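Local coordinates for protein hydrogenase (NiFe) small subunit HydA (Allochromatium vinosum, PDB 3MYR) that probably carries electrons through its iron-sulfur clusters as the small subunit of a [NiFe] hydrogenase, a heterodimer that oxidises hydrogen with an electron acceptor, at residues S10-T15 with T127-V132; P145-I150 with Q254-G259. All blocks are in the same frame, centred on the assembly; numbering follows the deposited sequence.

How the contacts relate
Each contact has one cluster-binding loop, and both loops hold the same [4Fe-4S] cluster. Contact 1 comes first along the chain and closes before contact 2 opens; their centres lie 14 Å apart, with nearest atoms about 6 Å from each other and no touch between them. Three of the four segments go with one mixed sheet: residues 10-15 follow its strand 5-10, residues 127-132 contain its strand 129-130, and residues 145-150 follow its strand 141-144. Residues 254-259 instead belong to the C-terminal part, which carries the other two clusters. Contact 1 therefore stays within the sheet-bearing part, whereas contact 2 joins that part to the C-terminal one, where the [3Fe-4S] cluster lies close by.

Contact 1 (S10-T15 with T127-V132); sequences SFQECT and TGAMSV. With SF4 (iron/sulfur cluster), chain I.
The amide nitrogen NE2 of Gln12 is gripped by two acceptors: OG1 of Thr127 at 2.9 Å and the carbonyl oxygen of Val38 in the large subunit. The bond to Thr127 is nearly straight, 171° at the hydrogen, and OG1 lies only 1° out of the amide plane. Gln12 gets there with an extended chain (chi2 179°), its side chain and that of Thr127 arriving from opposite directions. At the other corner of the amide, Gln12 OE1 rests 3.5 Å from the methyl CB of Ala129 and bonds to Ser75 OG of strand 69-77. With both ends of this buried group bonded, the amide is fixed in rotation. A leucine in its place would probably leave the Thr127 hydroxyl and the Val38 carbonyl of the large subunit without their shared donor, and Ser75 without its acceptor. Gln12 is also the centre of an inverse gamma turn, two residues before Cys14, whose SG binds FE4 of the cluster at 2.3 Å. The arrangement belongs to the cluster-binding loop after strand 5-10, tied to the loop that leads into strand 129-130, across strand 69-77, which pairs with both strands, and to the large subunit beside the [4Fe-4S] site.

Contact 2 (P145-I150 with Q254-G259); sequences PGCPPI and QFWDAG. With SF4 (iron/sulfur cluster), chain I.
Cys147 reaches from the cluster loop toward two aromatic rings. Its CB meets the para carbon of Phe255, CZ, at 4.1 Å, an apolar contact that approaches the ring obliquely. One bond further on, SG is anti to the backbone N (chi1 -169°), which turns it away from the phenyl ring toward the cluster, where it binds iron FE1 at 2.3 Å. The same sulfur lies 4.0 Å from CZ2 of Trp256 and 5.4 Å from the centroid of the indole six-membered ring. The direction to that centroid is 73° off the ring normal, so this sulfur-aromatic contact is oblique, with the sulfur well away from the ring axis.

The two rings also touch each other within their short 3-10 segment, 255-256. CZ of Phe255 sits 3.2 Å above the indole plane near the rim, and CD1 of Trp256 lies 3.9 Å above the phenyl plane, again offset toward the rim. Phe255 further packs on Cys250, a ligand of the [3Fe-4S] cluster, and lies beside Leu248 of the same site, while the indole meets Phe56 of the large subunit with their planes at about 45°. On the backbone side, a cis peptide bond joins Cys147 to Pro148, whose CB lies 3.6 Å from cluster sulfur S3. The carbonyl oxygen of Cys147 accepts hydrogen bonds from Arg59 and Lys211 of the large subunit.

Chemically, then, the coordinating thiolate has aromatic carbon beside it, while cationic groups of the partner subunit bind the backbone of the same residue. Positive charge so near the thiolate would tend to stabilise the reduced cluster and is likely to raise its potential.

Contact 1 (S10-T15 with T127-V132)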
ATOM      1  N   SER A  10       6.666  13.509  -0.845  1.00 20.02           N
ATOM      2  CA  SER A  10       5.587  12.613  -1.325  1.00 21.73           C
ATOM      3  C   SER A  10       4.328  13.443  -1.536  1.00 20.62           C
ATOM      4  O   SER A  10       3.824  14.029  -0.577  1.00 20.60           O
ATOM      5  CB  SER A  10       5.313  11.535  -0.238  1.00 22.08           C
ATOM      6  OG  SER A  10       6.488  10.787  -0.068  1.00 30.16           O
ATOM      7  N   PHE A  11       3.814  13.532  -2.755  1.00 17.25           N
ATOM      8  CA  PHE A  11       2.686  14.474  -2.974  1.00 19.05           C
ATOM      9  C   PHE A  11       1.409  13.688  -3.376  1.00 19.17           C
ATOM     10  O   PHE A  11       0.929  12.847  -2.570  1.00 21.46           O
ATOM     11  CB  PHE A  11       3.147  15.513  -4.028  1.00 18.92           C
ATOM     12  CG  PHE A  11       4.218  16.488  -3.500  1.00 20.50           C
ATOM     13  CD1 PHE A  11       4.104  17.046  -2.225  1.00 25.98           C
ATOM     14  CD2 PHE A  11       5.274  16.902  -4.304  1.00 22.52           C
ATOM     15  CE1 PHE A  11       4.987  18.051  -1.772  1.00 21.31           C
ATOM     16  CE2 PHE A  11       6.199  17.870  -3.849  1.00 24.61           C
ATOM     17  CZ  PHE A  11       6.060  18.444  -2.579  1.00 21.15           C
ATOM     18  N   GLN A  12       0.987  13.730  -4.645  1.00 17.71           N
ATOM     19  CA  GLN A  12      -0.192  12.903  -5.008  1.00 17.58           C
ATOM     20  C   GLN A  12       0.299  11.546  -5.501  1.00 20.19           C
ATOM     21  O   GLN A  12       0.258  11.233  -6.732  1.00 17.68           O
ATOM     22  CB  GLN A  12      -1.043  13.569  -6.095  1.00 18.35           C
ATOM     23  CG  GLN A  12      -1.634  14.933  -5.667  1.00 18.91           C
ATOM     24  CD  GLN A  12      -2.414  15.481  -6.839  1.00 23.53           C
ATOM     25  OE1 GLN A  12      -1.817  15.869  -7.835  1.00 18.67           O
ATOM     26  NE2 GLN A  12      -3.760  15.522  -6.731  1.00 19.18           N
ATOM     27  N   GLU A  13       0.820  10.755  -4.573  1.00 18.55           N
ATOM     28  CA  GLU A  13       1.407   9.480  -4.967  1.00 20.43           C
ATOM     29  C   GLU A  13       0.559   8.327  -4.396  1.00 21.62           C
ATOM     30  O   GLU A  13      -0.294   8.533  -3.469  1.00 18.93           O
ATOM     31  CB  GLU A  13       2.850   9.317  -4.499  1.00 19.07           C
ATOM     32  CG  GLU A  13       3.227  10.030  -3.240  1.00 31.83           C
ATOM     33  CD  GLU A  13       3.014   9.277  -1.915  1.00 41.13           C
ATOM     34  OE1 GLU A  13       2.225   9.785  -1.023  1.00 44.25           O
ATOM     35  OE2 GLU A  13       3.799   8.332  -1.665  1.00 42.14           O
ATOM     36  N   CYS A  14       0.890   7.108  -4.828  1.00 18.09           N
ATOM     37  CA  CYS A  14       0.173   5.968  -4.270  1.00 19.46           C
ATOM     38  C   CYS A  14       1.144   5.183  -3.353  1.00 19.46           C
ATOM     39  O   CYS A  14       0.764   4.184  -2.753  1.00 17.92           O
ATOM     40  CB  CYS A  14      -0.339   5.111  -5.477  1.00 17.06           C
ATOM     41  SG  CYS A  14       0.961   3.978  -6.184  1.00 20.88           S
ATOM     42  N   THR A  15       2.413   5.641  -3.303  1.00 20.71           N
ATOM     43  CA  THR A  15       3.505   5.094  -2.475  1.00 20.94           C
ATOM     44  C   THR A  15       4.155   3.857  -3.151  1.00 20.60           C
ATOM     45  O   THR A  15       5.148   3.326  -2.672  1.00 21.12           O
ATOM     46  CB  THR A  15       3.131   4.903  -0.941  1.00 23.68           C
ATOM     47  OG1 THR A  15       2.540   6.126  -0.415  1.00 24.16           O
ATOM     48  CG2 THR A  15       4.407   4.545  -0.040  1.00 18.72           C
ATOM     49  N   THR A 127      -8.057  17.514 -10.093  1.00 22.06           N
ATOM     50  CA  THR A 127      -7.267  18.269  -9.106  1.00 22.96           C
ATOM     51  C   THR A 127      -6.231  19.199  -9.767  1.00 22.64           C
ATOM     52  O   THR A 127      -5.492  19.885  -9.066  1.00 23.08           O
ATOM     53  CB  THR A 127      -6.563  17.382  -8.068  1.00 20.68           C
ATOM     54  OG1 THR A 127      -5.599  16.569  -8.740  1.00 21.60           O
ATOM     55  CG2 THR A 127      -7.583  16.470  -7.260  1.00 17.83           C
ATOM     56  N   GLY A 128      -6.315  19.365 -11.096  1.00 23.07           N
ATOM     57  CA  GLY A 128      -5.325  20.197 -11.802  1.00 21.54           C
ATOM     58  C   GLY A 128      -3.877  19.782 -11.504  1.00 21.57           C
ATOM     59  O   GLY A 128      -2.967  20.646 -11.408  1.00 20.00           O
ATOM     60  N   ALA A 129      -3.642  18.463 -11.489  1.00 20.97           N
ATOM     61  CA  ALA A 129      -2.298  17.880 -11.244  1.00 21.93           C
ATOM     62  C   ALA A 129      -1.291  18.279 -12.299  1.00 22.53           C
ATOM     63  O   ALA A 129      -1.619  18.241 -13.479  1.00 22.99           O
ATOM     64  CB  ALA A 129      -2.392  16.347 -11.216  1.00 20.76           C
ATOM     65  N   MET A 130      -0.037  18.540 -11.906  1.00 20.25           N
ATOM     66  CA  MET A 130       1.015  18.839 -12.901  1.00 19.16           C
ATOM     67  C   MET A 130       2.276  18.058 -12.519  1.00 19.40           C
ATOM     68  O   MET A 130       2.372  17.588 -11.398  1.00 17.87           O
ATOM     69  CB  MET A 130       1.315  20.363 -12.819  1.00 19.90           C
ATOM     70  CG  MET A 130       0.027  21.141 -13.348  1.00 24.30           C
ATOM     71  SD  MET A 130       0.290  22.870 -13.623  1.00 31.45           S
ATOM     72  CE  MET A 130       1.709  22.903 -14.722  1.00 29.44           C
ATOM     73  N   SER A 131       3.254  18.018 -13.427  1.00 19.47           N
ATOM     74  CA  SER A 131       4.505  17.269 -13.247  1.00 19.63           C
ATOM     75  C   SER A 131       5.555  18.236 -12.689  1.00 20.56           C
ATOM     76  O   SER A 131       5.385  19.466 -12.749  1.00 20.85           O
ATOM     77  CB  SER A 131       5.020  16.794 -14.632  1.00 20.63           C
ATOM     78  OG  SER A 131       5.362  17.925 -15.467  1.00 19.22           O
ATOM     79  N   VAL A 132       6.642  17.676 -12.196  1.00 19.15           N
ATOM     80  CA  VAL A 132       7.769  18.457 -11.687  1.00 21.33           C
ATOM     81  C   VAL A 132       8.405  19.378 -12.734  1.00 22.45           C
ATOM     82  O   VAL A 132       8.487  20.575 -12.496  1.00 22.32           O
ATOM     83  CB  VAL A 132       8.822  17.476 -11.083  1.00 21.58           C
ATOM     84  CG1 VAL A 132      10.123  18.228 -10.723  1.00 17.44           C
ATOM     85  CG2 VAL A 132       8.197  16.786  -9.907  1.00 19.22           C
TER
HETATM   86 FE1  SF4 I2001       2.506   4.810 -10.353  1.00 15.82          FE
HETATM   87 FE2  SF4 I2001       4.524   5.823  -8.712  0.50 17.11          FE
HETATM   88 FE3  SF4 I2001       2.438   7.481  -9.646  1.00 21.70          FE
HETATM   89 FE4  SF4 I2001       2.170   5.225  -7.705  1.00 19.46          FE
HETATM   90  S1  SF4 I2001       3.261   7.381  -7.439  0.50 18.18           S
HETATM   91  S2  SF4 I2001       0.814   5.953  -9.339  1.00 18.21           S
HETATM   92  S3  SF4 I2001       3.528   3.706  -8.727  1.00 16.72           S
HETATM   93  S4  SF4 I2001       3.981   6.426 -10.912  1.00 21.00           S

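Contact 2 (P145-I150 with Q254-G259)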
ATOM      1  N   PRO A 145      10.672   7.570 -14.871  1.00 14.91           N
ATOM      2  CA  PRO A 145       9.224   7.233 -14.919  1.00 14.85           C
ATOM      3  C   PRO A 145       8.994   5.718 -14.905  1.00 16.56           C
ATOM      4  O   PRO A 145       9.984   4.945 -14.830  1.00 17.58           O
ATOM      5  CB  PRO A 145       8.778   7.813 -16.222  1.00 14.96           C
ATOM      6  CG  PRO A 145       9.987   7.778 -17.093  1.00 16.23           C
ATOM      7  CD  PRO A 145      11.158   8.115 -16.138  1.00 14.43           C
ATOM      8  N   GLY A 146       7.747   5.289 -15.057  1.00 16.66           N
ATOM      9  CA  GLY A 146       7.365   3.895 -14.713  1.00 14.60           C
ATOM     10  C   GLY A 146       6.353   3.954 -13.580  1.00 16.24           C
ATOM     11  O   GLY A 146       6.349   4.893 -12.820  1.00 16.09           O
ATOM     12  N   CYS A 147       5.508   2.944 -13.438  1.00 17.25           N
ATOM     13  CA  CYS A 147       4.404   3.029 -12.489  1.00 14.55           C
ATOM     14  C   CYS A 147       4.359   1.686 -11.727  1.00 15.13           C
ATOM     15  O   CYS A 147       3.559   0.779 -12.040  1.00 17.68           O
ATOM     16  CB  CYS A 147       3.106   3.288 -13.297  1.00 15.30           C
ATOM     17  SG  CYS A 147       1.751   3.726 -12.192  1.00 16.48           S
ATOM     18  N   PRO A 148       5.327   1.462 -10.822  1.00 15.99           N
ATOM     19  CA  PRO A 148       6.443   2.391 -10.512  1.00 15.10           C
ATOM     20  C   PRO A 148       7.635   1.995 -11.418  1.00 14.29           C
ATOM     21  O   PRO A 148       7.538   1.014 -12.166  1.00 15.37           O
ATOM     22  CB  PRO A 148       6.751   2.090  -9.042  1.00 15.71           C
ATOM     23  CG  PRO A 148       6.408   0.558  -8.896  1.00 14.36           C
ATOM     24  CD  PRO A 148       5.318   0.268  -9.948  1.00 14.26           C
ATOM     25  N   PRO A 149       8.703   2.789 -11.423  1.00 14.16           N
ATOM     26  CA  PRO A 149       9.936   2.432 -12.105  1.00 15.19           C
ATOM     27  C   PRO A 149      10.461   1.138 -11.469  1.00 13.91           C
ATOM     28  O   PRO A 149      10.206   0.839 -10.297  1.00 14.82           O
ATOM     29  CB  PRO A 149      10.924   3.622 -11.712  1.00 14.56           C
ATOM     30  CG  PRO A 149       9.940   4.792 -11.290  1.00 17.03           C
ATOM     31  CD  PRO A 149       8.856   4.003 -10.586  1.00 14.61           C
ATOM     32  N   ILE A 150      11.294   0.454 -12.215  1.00 15.84           N
ATOM     33  CA  ILE A 150      12.039  -0.716 -11.711  1.00 14.19           C
ATOM     34  C   ILE A 150      12.906  -0.407 -10.496  1.00 16.68           C
ATOM     35  O   ILE A 150      13.653   0.545 -10.493  1.00 17.21           O
ATOM     36  CB  ILE A 150      12.891  -1.282 -12.819  1.00 13.52           C
ATOM     37  CG1 ILE A 150      11.951  -1.725 -13.994  1.00 15.19           C
ATOM     38  CG2 ILE A 150      13.642  -2.568 -12.342  1.00 16.10           C
ATOM     39  CD1 ILE A 150      12.806  -1.994 -15.369  1.00 12.35           C
ATOM     40  N   GLN A 254       1.171  10.545 -20.322  1.00 17.49           N
ATOM     41  CA  GLN A 254      -0.218  10.262 -20.708  1.00 18.35           C
ATOM     42  C   GLN A 254      -0.553   8.837 -21.115  1.00 18.95           C
ATOM     43  O   GLN A 254      -1.429   8.622 -21.943  1.00 18.67           O
ATOM     44  CB  GLN A 254      -0.688  11.257 -21.814  1.00 22.28           C
ATOM     45  CG  GLN A 254      -0.896  12.739 -21.265  1.00 25.23           C
ATOM     46  CD  GLN A 254       0.465  13.466 -21.176  1.00 32.52           C
ATOM     47  OE1 GLN A 254       1.225  13.466 -22.157  1.00 30.10           O
ATOM     48  NE2 GLN A 254       0.814  13.974 -20.013  1.00 26.80           N
ATOM     49  N   PHE A 255       0.098   7.827 -20.547  1.00 17.77           N
ATOM     50  CA  PHE A 255      -0.171   6.484 -21.020  1.00 17.55           C
ATOM     51  C   PHE A 255      -1.576   6.043 -20.633  1.00 18.86           C
ATOM     52  O   PHE A 255      -2.127   5.180 -21.280  1.00 17.02           O
ATOM     53  CB  PHE A 255       0.882   5.466 -20.513  1.00 17.13           C
ATOM     54  CG  PHE A 255       0.711   5.079 -19.056  1.00 18.49           C
ATOM     55  CD1 PHE A 255       0.024   3.884 -18.726  1.00 17.83           C
ATOM     56  CD2 PHE A 255       1.328   5.825 -18.040  1.00 15.66           C
ATOM     57  CE1 PHE A 255      -0.097   3.494 -17.395  1.00 19.12           C
ATOM     58  CE2 PHE A 255       1.250   5.427 -16.672  1.00 16.14           C
ATOM     59  CZ  PHE A 255       0.564   4.245 -16.350  1.00 13.36           C
ATOM     60  N   TRP A 256      -2.139   6.636 -19.579  1.00 18.23           N
ATOM     61  CA  TRP A 256      -3.506   6.289 -19.166  1.00 18.85           C
ATOM     62  C   TRP A 256      -4.526   6.673 -20.209  1.00 19.48           C
ATOM     63  O   TRP A 256      -5.618   6.117 -20.216  1.00 21.07           O
ATOM     64  CB  TRP A 256      -3.918   7.024 -17.876  1.00 15.64           C
ATOM     65  CG  TRP A 256      -3.001   6.664 -16.701  1.00 16.13           C
ATOM     66  CD1 TRP A 256      -2.063   7.462 -16.127  1.00 16.88           C
ATOM     67  CD2 TRP A 256      -3.033   5.460 -15.936  1.00 14.59           C
ATOM     68  NE1 TRP A 256      -1.415   6.789 -15.096  1.00 17.55           N
ATOM     69  CE2 TRP A 256      -2.029   5.574 -14.924  1.00 16.93           C
ATOM     70  CE3 TRP A 256      -3.805   4.273 -16.019  1.00 17.33           C
ATOM     71  CZ2 TRP A 256      -1.780   4.557 -13.973  1.00 16.42           C
ATOM     72  CZ3 TRP A 256      -3.565   3.244 -15.096  1.00 13.50           C
ATOM     73  CH2 TRP A 256      -2.502   3.364 -14.104  1.00 13.09           C
ATOM     74  N   ASP A 257      -4.202   7.663 -21.038  1.00 19.94           N
ATOM     75  CA  ASP A 257      -5.162   8.152 -21.992  1.00 22.34           C
ATOM     76  C   ASP A 257      -4.817   7.721 -23.403  1.00 23.69           C
ATOM     77  O   ASP A 257      -5.167   8.426 -24.331  1.00 24.14           O
ATOM     78  CB  ASP A 257      -5.302   9.698 -21.878  1.00 19.85           C
ATOM     79  CG  ASP A 257      -5.997  10.117 -20.534  1.00 23.16           C
ATOM     80  OD1 ASP A 257      -7.041   9.481 -20.237  1.00 22.65           O
ATOM     81  OD2 ASP A 257      -5.504  11.016 -19.767  1.00 21.68           O
ATOM     82  N   ALA A 258      -4.137   6.596 -23.573  1.00 24.35           N
ATOM     83  CA  ALA A 258      -3.779   6.182 -24.929  1.00 27.87           C
ATOM     84  C   ALA A 258      -4.827   5.274 -25.595  1.00 28.98           C
ATOM     85  O   ALA A 258      -4.448   4.510 -26.430  1.00 34.67           O
ATOM     86  CB  ALA A 258      -2.372   5.470 -24.940  1.00 24.36           C
ATOM     87  N   GLY A 259      -6.108   5.361 -25.304  1.00 27.75           N
ATOM     88  CA  GLY A 259      -7.076   4.424 -25.912  1.00 30.48           C
ATOM     89  C   GLY A 259      -7.166   3.206 -24.980  1.00 30.61           C
ATOM     90  O   GLY A 259      -6.558   3.195 -23.960  1.00 34.02           O
TER
HETATM   91 FE1  SF4 I2001       2.506   4.810 -10.353  1.00 15.82          FE
HETATM   92 FE2  SF4 I2001       4.524   5.823  -8.712  0.50 17.11          FE
HETATM   93 FE3  SF4 I2001       2.438   7.481  -9.646  1.00 21.70          FE
HETATM   94 FE4  SF4 I2001       2.170   5.225  -7.705  1.00 19.46          FE
HETATM   95  S1  SF4 I2001       3.261   7.381  -7.439  0.50 18.18           S
HETATM   96  S2  SF4 I2001       0.814   5.953  -9.339  1.00 18.21           S
HETATM   97  S3  SF4 I2001       3.528   3.706  -8.727  1.00 16.72           S
HETATM   98  S4  SF4 I2001       3.981   6.426 -10.912  1.00 21.00           S